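Local coordinates for uncharacterized protein (Legionella pneumophila subsp. pneumophila, PDB 4WRP) that is of unknown function but is probably a Legionella effector, seen here through its helical C-terminal DUF5617 domain, at residues 9-20 with 48-59. Residues are numbered along the deposited sequence; the frame is centred on the assembly and turned at random. Where two conformers were deposited one is given.
Sequences YHELWRNAFQEI and YTKGGNTWWAKF
W13 on helix 6-21 meets Y48 and W56 in an aromatic cluster. Its indole edge points at the face of Y48 in a T-shaped pair, planes at 66°, with NE1 3.2 Å above the middle of the phenol ring, a placing consistent with an N-H...pi interaction. Against W56 the W13 indole lies nearly parallel but slid aside, CH2 of W56 reaching to 3.2 Å from NE1 of W13. W56 is also sandwiched: Y48 CD1 sits over one face, and over the other stands I20 CD1, a CH-pi contact 3.4 Å from the centroid of the six-membered ring. The W56 N-H is spent on the V44 carbonyl of helix 34-49, which fixes how the indole is turned. A beta-branched residue suits position 20, because I20 also sets CG2 against W55 CE3 and CG1 near F59.

A second CH-pi contact lies one helical turn before I20. A16 CB comes almost straight down on F59, 3.6 Å from the ring centroid and 5° off its normal; a methyl suits this place because the backbones draw close, the CA atoms of A16 and F59 being 7.0 Å apart.

Polar bonds mark two ends. The hydroxyls of Y9 and Y48 hydrogen-bond at 2.7 Å between their OH atoms, and N68 and H71 complete the network. Near the other end, extended K58 brings NZ to the syn lone pair of E19 OE2 at 2.9 Å, a salt bridge, while E19 OE1 lies at the F59 ring edge, near CZ.

Aromatic faces and methyls thus seal the loop after helix 34-49 onto helix 6-21; the buried hydroxyls are satisfied, and the salt bridge lies at the more exposed side.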
ATOM      1  N   TYR A   9      -2.818   7.472   6.179  1.00 25.32           N
ATOM      2  CA  TYR A   9      -2.418   6.105   6.585  1.00 25.23           C
ATOM      3  C   TYR A   9      -1.284   5.563   5.659  1.00 24.77           C
ATOM      4  O   TYR A   9      -0.324   4.965   6.113  1.00 23.49           O
ATOM      5  CB  TYR A   9      -3.612   5.144   6.606  1.00 25.19           C
ATOM      6  CG  TYR A   9      -3.167   3.741   6.922  1.00 25.34           C
ATOM      7  CD1 TYR A   9      -2.699   2.898   5.923  1.00 25.35           C
ATOM      8  CD2 TYR A   9      -3.206   3.243   8.228  1.00 29.39           C
ATOM      9  CE1 TYR A   9      -2.264   1.613   6.205  1.00 25.85           C
ATOM     10  CE2 TYR A   9      -2.772   1.941   8.525  1.00 29.32           C
ATOM     11  CZ  TYR A   9      -2.305   1.135   7.505  1.00 27.95           C
ATOM     12  OH  TYR A   9      -1.876  -0.131   7.749  1.00 27.28           O
ATOM     13  N   HIS A  10      -1.424   5.801   4.358  1.00 22.90           N
ATOM     14  CA  HIS A  10      -0.446   5.342   3.399  1.00 22.96           C
ATOM     15  C   HIS A  10       0.894   6.000   3.581  1.00 23.02           C
ATOM     16  O   HIS A  10       1.885   5.346   3.434  1.00 23.47           O
ATOM     17  CB  HIS A  10      -0.970   5.456   1.952  1.00 22.74           C
ATOM     18  CG  HIS A  10      -0.021   4.934   0.941  1.00 25.38           C
ATOM     19  ND1 HIS A  10       0.338   3.607   0.872  1.00 24.48           N
ATOM     20  CD2 HIS A  10       0.698   5.571  -0.020  1.00 25.62           C
ATOM     21  CE1 HIS A  10       1.233   3.452  -0.086  1.00 23.82           C
ATOM     22  NE2 HIS A  10       1.459   4.627  -0.645  1.00 23.92           N
ATOM     23  N   GLU A  11       0.930   7.271   3.938  0.50 24.39           N
ATOM     24  CA  GLU A  11       2.227   7.905   4.227  0.50 26.97           C
ATOM     25  C   GLU A  11       2.942   7.230   5.422  0.50 27.70           C
ATOM     26  O   GLU A  11       4.134   6.944   5.375  0.50 27.94           O
ATOM     27  CB  GLU A  11       2.048   9.387   4.499  0.50 29.77           C
ATOM     28  CG  GLU A  11       3.386  10.033   4.715  0.50 33.04           C
ATOM     29  CD  GLU A  11       4.419   9.531   3.700  0.50 35.94           C
ATOM     30  OE1 GLU A  11       5.493   9.040   4.139  0.50 36.44           O
ATOM     31  OE2 GLU A  11       4.123   9.576   2.464  0.50 37.45           O
ATOM     32  N   LEU A  12       2.202   6.940   6.488  1.00 28.10           N
ATOM     33  CA  LEU A  12       2.780   6.214   7.631  1.00 29.71           C
ATOM     34  C   LEU A  12       3.266   4.862   7.171  1.00 27.22           C
ATOM     35  O   LEU A  12       4.373   4.421   7.529  1.00 27.62           O
ATOM     36  CB  LEU A  12       1.759   5.978   8.759  1.00 32.73           C
ATOM     37  CG  LEU A  12       1.196   7.129   9.558  1.00 38.19           C
ATOM     38  CD1 LEU A  12       0.432   6.495  10.716  1.00 40.89           C
ATOM     39  CD2 LEU A  12       2.290   8.115  10.042  1.00 41.80           C
ATOM     40  N   TRP A  13       2.446   4.184   6.361  1.00 25.23           N
ATOM     41  CA  TRP A  13       2.812   2.876   5.864  1.00 25.09           C
ATOM     42  C   TRP A  13       4.097   2.926   5.026  1.00 25.94           C
ATOM     43  O   TRP A  13       4.959   2.022   5.110  1.00 25.68           O
ATOM     44  CB  TRP A  13       1.681   2.264   5.061  1.00 24.52           C
ATOM     45  CG  TRP A  13       1.975   0.911   4.576  1.00 24.77           C
ATOM     46  CD1 TRP A  13       1.610  -0.279   5.159  1.00 24.02           C
ATOM     47  CD2 TRP A  13       2.661   0.562   3.355  1.00 25.54           C
ATOM     48  NE1 TRP A  13       2.054  -1.323   4.396  1.00 23.54           N
ATOM     49  CE2 TRP A  13       2.702  -0.838   3.290  1.00 23.41           C
ATOM     50  CE3 TRP A  13       3.247   1.308   2.322  1.00 25.91           C
ATOM     51  CZ2 TRP A  13       3.313  -1.510   2.250  1.00 24.54           C
ATOM     52  CZ3 TRP A  13       3.859   0.628   1.288  1.00 26.59           C
ATOM     53  CH2 TRP A  13       3.883  -0.753   1.254  1.00 23.99           C
ATOM     54  N   ARG A  14       4.226   3.968   4.211  0.50 26.72           N
ATOM     55  CA  ARG A  14       5.391   4.119   3.359  0.50 27.29           C
ATOM     56  C   ARG A  14       6.682   4.239   4.187  0.50 28.72           C
ATOM     57  O   ARG A  14       7.704   3.657   3.837  0.50 28.35           O
ATOM     58  CB  ARG A  14       5.235   5.352   2.467  0.50 28.98           C
ATOM     59  CG  ARG A  14       4.509   5.120   1.148  0.50 29.61           C
ATOM     60  CD  ARG A  14       4.964   6.140   0.102  0.50 30.70           C
ATOM     61  NE  ARG A  14       5.277   7.384   0.754  0.50 34.36           N
ATOM     62  CZ  ARG A  14       6.238   8.237   0.394  0.50 35.18           C
ATOM     63  NH1 ARG A  14       6.991   8.035  -0.681  0.50 35.44           N
ATOM     64  NH2 ARG A  14       6.417   9.319   1.127  0.50 36.51           N
ATOM     65  N   ASN A  15       6.627   5.021   5.259  1.00 30.63           N
ATOM     66  CA  ASN A  15       7.761   5.224   6.133  1.00 34.58           C
ATOM     67  C   ASN A  15       8.168   3.937   6.815  1.00 31.68           C
ATOM     68  O   ASN A  15       9.362   3.628   6.879  1.00 32.04           O
ATOM     69  CB  ASN A  15       7.468   6.338   7.129  1.00 42.33           C
ATOM     70  CG  ASN A  15       7.068   7.634   6.438  1.00 51.94           C
ATOM     71  OD1 ASN A  15       6.190   8.380   6.916  1.00 66.72           O
ATOM     72  ND2 ASN A  15       7.674   7.894   5.275  1.00 57.13           N
ATOM     73  N   ALA A  16       7.178   3.133   7.210  1.00 30.83           N
ATOM     74  CA  ALA A  16       7.429   1.809   7.786  1.00 29.96           C
ATOM     75  C   ALA A  16       8.095   0.908   6.741  1.00 28.13           C
ATOM     76  O   ALA A  16       9.060   0.203   7.001  1.00 27.23           O
ATOM     77  CB  ALA A  16       6.118   1.168   8.301  1.00 28.56           C
ATOM     78  N   PHE A  17       7.531   0.915   5.556  1.00 25.96           N
ATOM     79  CA  PHE A  17       7.928   0.002   4.553  1.00 25.59           C
ATOM     80  C   PHE A  17       9.353   0.274   4.175  1.00 25.80           C
ATOM     81  O   PHE A  17      10.130  -0.695   4.007  1.00 26.22           O
ATOM     82  CB  PHE A  17       7.030   0.115   3.313  1.00 24.63           C
ATOM     83  CG  PHE A  17       7.488  -0.694   2.170  1.00 25.41           C
ATOM     84  CD1 PHE A  17       7.339  -2.092   2.183  1.00 25.99           C
ATOM     85  CD2 PHE A  17       8.027  -0.080   1.047  1.00 24.92           C
ATOM     86  CE1 PHE A  17       7.763  -2.853   1.119  1.00 26.44           C
ATOM     87  CE2 PHE A  17       8.446  -0.847  -0.005  1.00 25.17           C
ATOM     88  CZ  PHE A  17       8.332  -2.226   0.031  1.00 25.77           C
ATOM     89  N   GLN A  18       9.728   1.540   3.993  1.00 27.51           N
ATOM     90  CA  GLN A  18      11.122   1.786   3.643  1.00 29.84           C
ATOM     91  C   GLN A  18      12.076   1.402   4.771  1.00 30.39           C
ATOM     92  O   GLN A  18      13.202   0.947   4.513  1.00 30.19           O
ATOM     93  CB  GLN A  18      11.390   3.221   3.161  1.00 34.11           C
ATOM     94  CG  GLN A  18      11.185   4.311   4.170  1.00 37.25           C
ATOM     95  CD  GLN A  18      12.370   4.542   5.055  1.00 42.73           C
ATOM     96  OE1 GLN A  18      13.507   4.251   4.696  1.00 47.30           O
ATOM     97  NE2 GLN A  18      12.105   5.031   6.249  1.00 44.02           N
ATOM     98  N   GLU A  19      11.645   1.559   6.011  1.00 31.67           N
ATOM     99  CA  GLU A  19      12.495   1.172   7.127  1.00 35.79           C
ATOM    100  C   GLU A  19      12.671  -0.326   7.065  1.00 34.36           C
ATOM    101  O   GLU A  19      13.787  -0.827   7.127  1.00 32.79           O
ATOM    102  CB  GLU A  19      11.939   1.595   8.493  1.00 40.47           C
ATOM    103  CG  GLU A  19      12.798   1.029   9.640  1.00 47.78           C
ATOM    104  CD  GLU A  19      12.491   1.595  11.022  1.00 53.52           C
ATOM    105  OE1 GLU A  19      11.893   2.692  11.118  1.00 56.51           O
ATOM    106  OE2 GLU A  19      12.884   0.949  12.033  1.00 61.03           O
ATOM    107  N   ILE A  20      11.587  -1.052   6.870  1.00 30.22           N
ATOM    108  CA  ILE A  20      11.697  -2.511   6.723  1.00 30.51           C
ATOM    109  C   ILE A  20      12.612  -2.941   5.573  1.00 30.48           C
ATOM    110  O   ILE A  20      13.479  -3.780   5.770  1.00 30.61           O
ATOM    111  CB  ILE A  20      10.301  -3.199   6.589  1.00 29.36           C
ATOM    112  CG1 ILE A  20       9.545  -3.069   7.910  1.00 31.57           C
ATOM    113  CG2 ILE A  20      10.478  -4.671   6.333  1.00 29.19           C
ATOM    114  CD1 ILE A  20       8.037  -3.213   7.798  1.00 31.94           C
ATOM    115  N   TYR A  48       2.662  -8.399   5.596  1.00 25.91           N
ATOM    116  CA  TYR A  48       1.736  -7.304   5.925  1.00 25.80           C
ATOM    117  C   TYR A  48       0.273  -7.702   5.804  1.00 26.22           C
ATOM    118  O   TYR A  48      -0.522  -7.331   6.636  1.00 25.15           O
ATOM    119  CB  TYR A  48       2.006  -6.084   5.054  1.00 24.78           C
ATOM    120  CG  TYR A  48       1.068  -4.925   5.195  1.00 23.33           C
ATOM    121  CD1 TYR A  48       1.031  -4.158   6.356  1.00 24.88           C
ATOM    122  CD2 TYR A  48       0.214  -4.587   4.159  1.00 23.74           C
ATOM    123  CE1 TYR A  48       0.199  -3.070   6.484  1.00 24.21           C
ATOM    124  CE2 TYR A  48      -0.660  -3.522   4.278  1.00 24.12           C
ATOM    125  CZ  TYR A  48      -0.645  -2.750   5.432  1.00 25.47           C
ATOM    126  OH  TYR A  48      -1.511  -1.689   5.529  1.00 27.42           O
ATOM    127  N   THR A  49      -0.067  -8.458   4.771  1.00 28.34           N
ATOM    128  CA  THR A  49      -1.467  -8.833   4.543  1.00 30.39           C
ATOM    129  C   THR A  49      -1.896  -9.980   5.462  1.00 32.38           C
ATOM    130  O   THR A  49      -3.040 -10.341   5.448  1.00 33.63           O
ATOM    131  CB  THR A  49      -1.685  -9.263   3.103  1.00 30.14           C
ATOM    132  OG1 THR A  49      -0.925 -10.453   2.877  1.00 32.37           O
ATOM    133  CG2 THR A  49      -1.236  -8.156   2.106  1.00 29.94           C
ATOM    134  N   LYS A  50      -0.972 -10.557   6.234  1.00 34.20           N
ATOM    135  CA  LYS A  50      -1.268 -11.663   7.103  1.00 38.54           C
ATOM    136  C   LYS A  50      -1.111 -11.228   8.549  1.00 39.59           C
ATOM    137  O   LYS A  50      -0.868 -12.037   9.387  1.00 39.02           O
ATOM    138  CB  LYS A  50      -0.316 -12.828   6.821  1.00 40.69           C
ATOM    139  CG  LYS A  50      -0.513 -13.494   5.473  1.00 44.07           C
ATOM    140  CD  LYS A  50       0.590 -14.499   5.199  1.00 47.92           C
ATOM    141  CE  LYS A  50       0.177 -15.566   4.187  1.00 54.08           C
ATOM    142  NZ  LYS A  50      -0.121 -15.117   2.787  1.00 55.67           N
ATOM    143  N   GLY A  51      -1.182  -9.936   8.833  1.00 40.83           N
ATOM    144  CA  GLY A  51      -1.104  -9.471  10.220  1.00 40.86           C
ATOM    145  C   GLY A  51       0.236  -8.928  10.656  1.00 39.03           C
ATOM    146  O   GLY A  51       0.329  -8.401  11.761  1.00 37.79           O
ATOM    147  N   GLY A  52       1.273  -9.073   9.830  1.00 35.06           N
ATOM    148  CA  GLY A  52       2.537  -8.394  10.084  1.00 35.48           C
ATOM    149  C   GLY A  52       3.430  -8.993  11.161  1.00 38.57           C
ATOM    150  O   GLY A  52       4.339  -8.328  11.688  1.00 38.88           O
ATOM    151  N   ASN A  53       3.241 -10.270  11.439  1.00 39.88           N
ATOM    152  CA  ASN A  53       3.948 -10.896  12.535  1.00 43.34           C
ATOM    153  C   ASN A  53       5.397 -11.147  12.320  1.00 44.09           C
ATOM    154  O   ASN A  53       6.102 -11.287  13.287  1.00 48.72           O
ATOM    155  CB  ASN A  53       3.262 -12.193  12.924  1.00 46.29           C
ATOM    156  CG  ASN A  53       1.822 -11.954  13.299  1.00 50.39           C
ATOM    157  OD1 ASN A  53       1.539 -11.244  14.249  1.00 52.57           O
ATOM    158  ND2 ASN A  53       0.913 -12.441  12.483  1.00 54.29           N
ATOM    159  N   THR A  54       5.873 -11.237  11.085  1.00 41.98           N
ATOM    160  CA  THR A  54       7.306 -11.460  10.880  1.00 41.37           C
ATOM    161  C   THR A  54       8.112 -10.181  10.756  1.00 39.30           C
ATOM    162  O   THR A  54       9.141 -10.071  11.378  1.00 39.40           O
ATOM    163  CB  THR A  54       7.610 -12.347   9.668  1.00 42.75           C
ATOM    164  OG1 THR A  54       6.853 -13.553   9.772  1.00 49.20           O
ATOM    165  CG2 THR A  54       9.082 -12.729   9.642  1.00 44.25           C
ATOM    166  N   TRP A  55       7.677  -9.226   9.945  1.00 35.87           N
ATOM    167  CA  TRP A  55       8.517  -8.067   9.605  1.00 35.61           C
ATOM    168  C   TRP A  55       7.995  -6.755  10.134  1.00 35.32           C
ATOM    169  O   TRP A  55       8.721  -5.782  10.169  1.00 35.14           O
ATOM    170  CB  TRP A  55       8.632  -7.960   8.079  1.00 36.79           C
ATOM    171  CG  TRP A  55       9.522  -8.972   7.469  1.00 38.18           C
ATOM    172  CD1 TRP A  55       9.163 -10.146   6.830  1.00 37.05           C
ATOM    173  CD2 TRP A  55      10.947  -8.910   7.432  1.00 38.96           C
ATOM    174  NE1 TRP A  55      10.302 -10.805   6.399  1.00 38.21           N
ATOM    175  CE2 TRP A  55      11.404 -10.073   6.769  1.00 40.16           C
ATOM    176  CE3 TRP A  55      11.885  -7.991   7.918  1.00 41.54           C
ATOM    177  CZ2 TRP A  55      12.757 -10.334   6.582  1.00 42.68           C
ATOM    178  CZ3 TRP A  55      13.241  -8.244   7.707  1.00 44.40           C
ATOM    179  CH2 TRP A  55      13.660  -9.402   7.055  1.00 43.55           C
ATOM    180  N   TRP A  56       6.721  -6.721  10.526  1.00 35.83           N
ATOM    181  CA  TRP A  56       6.034  -5.475  10.880  1.00 35.20           C
ATOM    182  C   TRP A  56       5.724  -5.308  12.374  1.00 38.35           C
ATOM    183  O   TRP A  56       4.919  -4.438  12.728  1.00 36.02           O
ATOM    184  CB  TRP A  56       4.707  -5.401  10.119  1.00 31.79           C
ATOM    185  CG  TRP A  56       4.856  -5.311   8.657  1.00 29.13           C
ATOM    186  CD1 TRP A  56       5.113  -6.327   7.817  1.00 28.96           C
ATOM    187  CD2 TRP A  56       4.817  -4.125   7.855  1.00 26.69           C
ATOM    188  NE1 TRP A  56       5.192  -5.885   6.552  1.00 27.02           N
ATOM    189  CE2 TRP A  56       5.024  -4.529   6.535  1.00 26.24           C
ATOM    190  CE3 TRP A  56       4.616  -2.769   8.129  1.00 25.80           C
ATOM    191  CZ2 TRP A  56       5.030  -3.628   5.456  1.00 25.46           C
ATOM    192  CZ3 TRP A  56       4.602  -1.869   7.060  1.00 25.08           C
ATOM    193  CH2 TRP A  56       4.817  -2.305   5.746  1.00 25.10           C
ATOM    194  N   ALA A  57       6.343  -6.106  13.256  1.00 40.83           N
ATOM    195  CA  ALA A  57       6.003  -6.050  14.699  1.00 42.94           C
ATOM    196  C   ALA A  57       6.264  -4.666  15.297  1.00 45.62           C
ATOM    197  O   ALA A  57       5.451  -4.151  16.061  1.00 46.89           O
ATOM    198  CB  ALA A  57       6.755  -7.113  15.471  1.00 45.85           C
ATOM    199  N   LYS A  58       7.370  -4.035  14.916  1.00 45.69           N
ATOM    200  CA  LYS A  58       7.688  -2.690  15.394  1.00 47.39           C
ATOM    201  C   LYS A  58       6.556  -1.684  15.110  1.00 48.06           C
ATOM    202  O   LYS A  58       6.404  -0.694  15.817  1.00 48.71           O
ATOM    203  CB  LYS A  58       9.006  -2.204  14.744  1.00 50.63           C
ATOM    204  CG  LYS A  58       9.307  -0.727  14.978  1.00 53.50           C
ATOM    205  CD  LYS A  58      10.723  -0.339  14.576  1.00 57.62           C
ATOM    206  CE  LYS A  58      10.923   1.169  14.750  1.00 59.62           C
ATOM    207  NZ  LYS A  58      12.373   1.505  14.877  1.00 64.99           N
ATOM    208  N   PHE A  59       5.772  -1.935  14.060  1.00 45.64           N
ATOM    209  CA  PHE A  59       4.739  -1.027  13.611  1.00 42.90           C
ATOM    210  C   PHE A  59       3.347  -1.585  13.854  1.00 43.17           C
ATOM    211  O   PHE A  59       2.412  -1.219  13.146  1.00 43.50           O
ATOM    212  CB  PHE A  59       4.926  -0.793  12.108  1.00 41.51           C
ATOM    213  CG  PHE A  59       6.257  -0.263  11.766  1.00 39.92           C
ATOM    214  CD1 PHE A  59       6.552   1.059  12.004  1.00 43.29           C
ATOM    215  CD2 PHE A  59       7.214  -1.070  11.235  1.00 39.03           C
ATOM    216  CE1 PHE A  59       7.801   1.570  11.704  1.00 42.44           C
ATOM    217  CE2 PHE A  59       8.453  -0.571  10.934  1.00 39.09           C
ATOM    218  CZ  PHE A  59       8.750   0.746  11.189  1.00 41.57           C
TER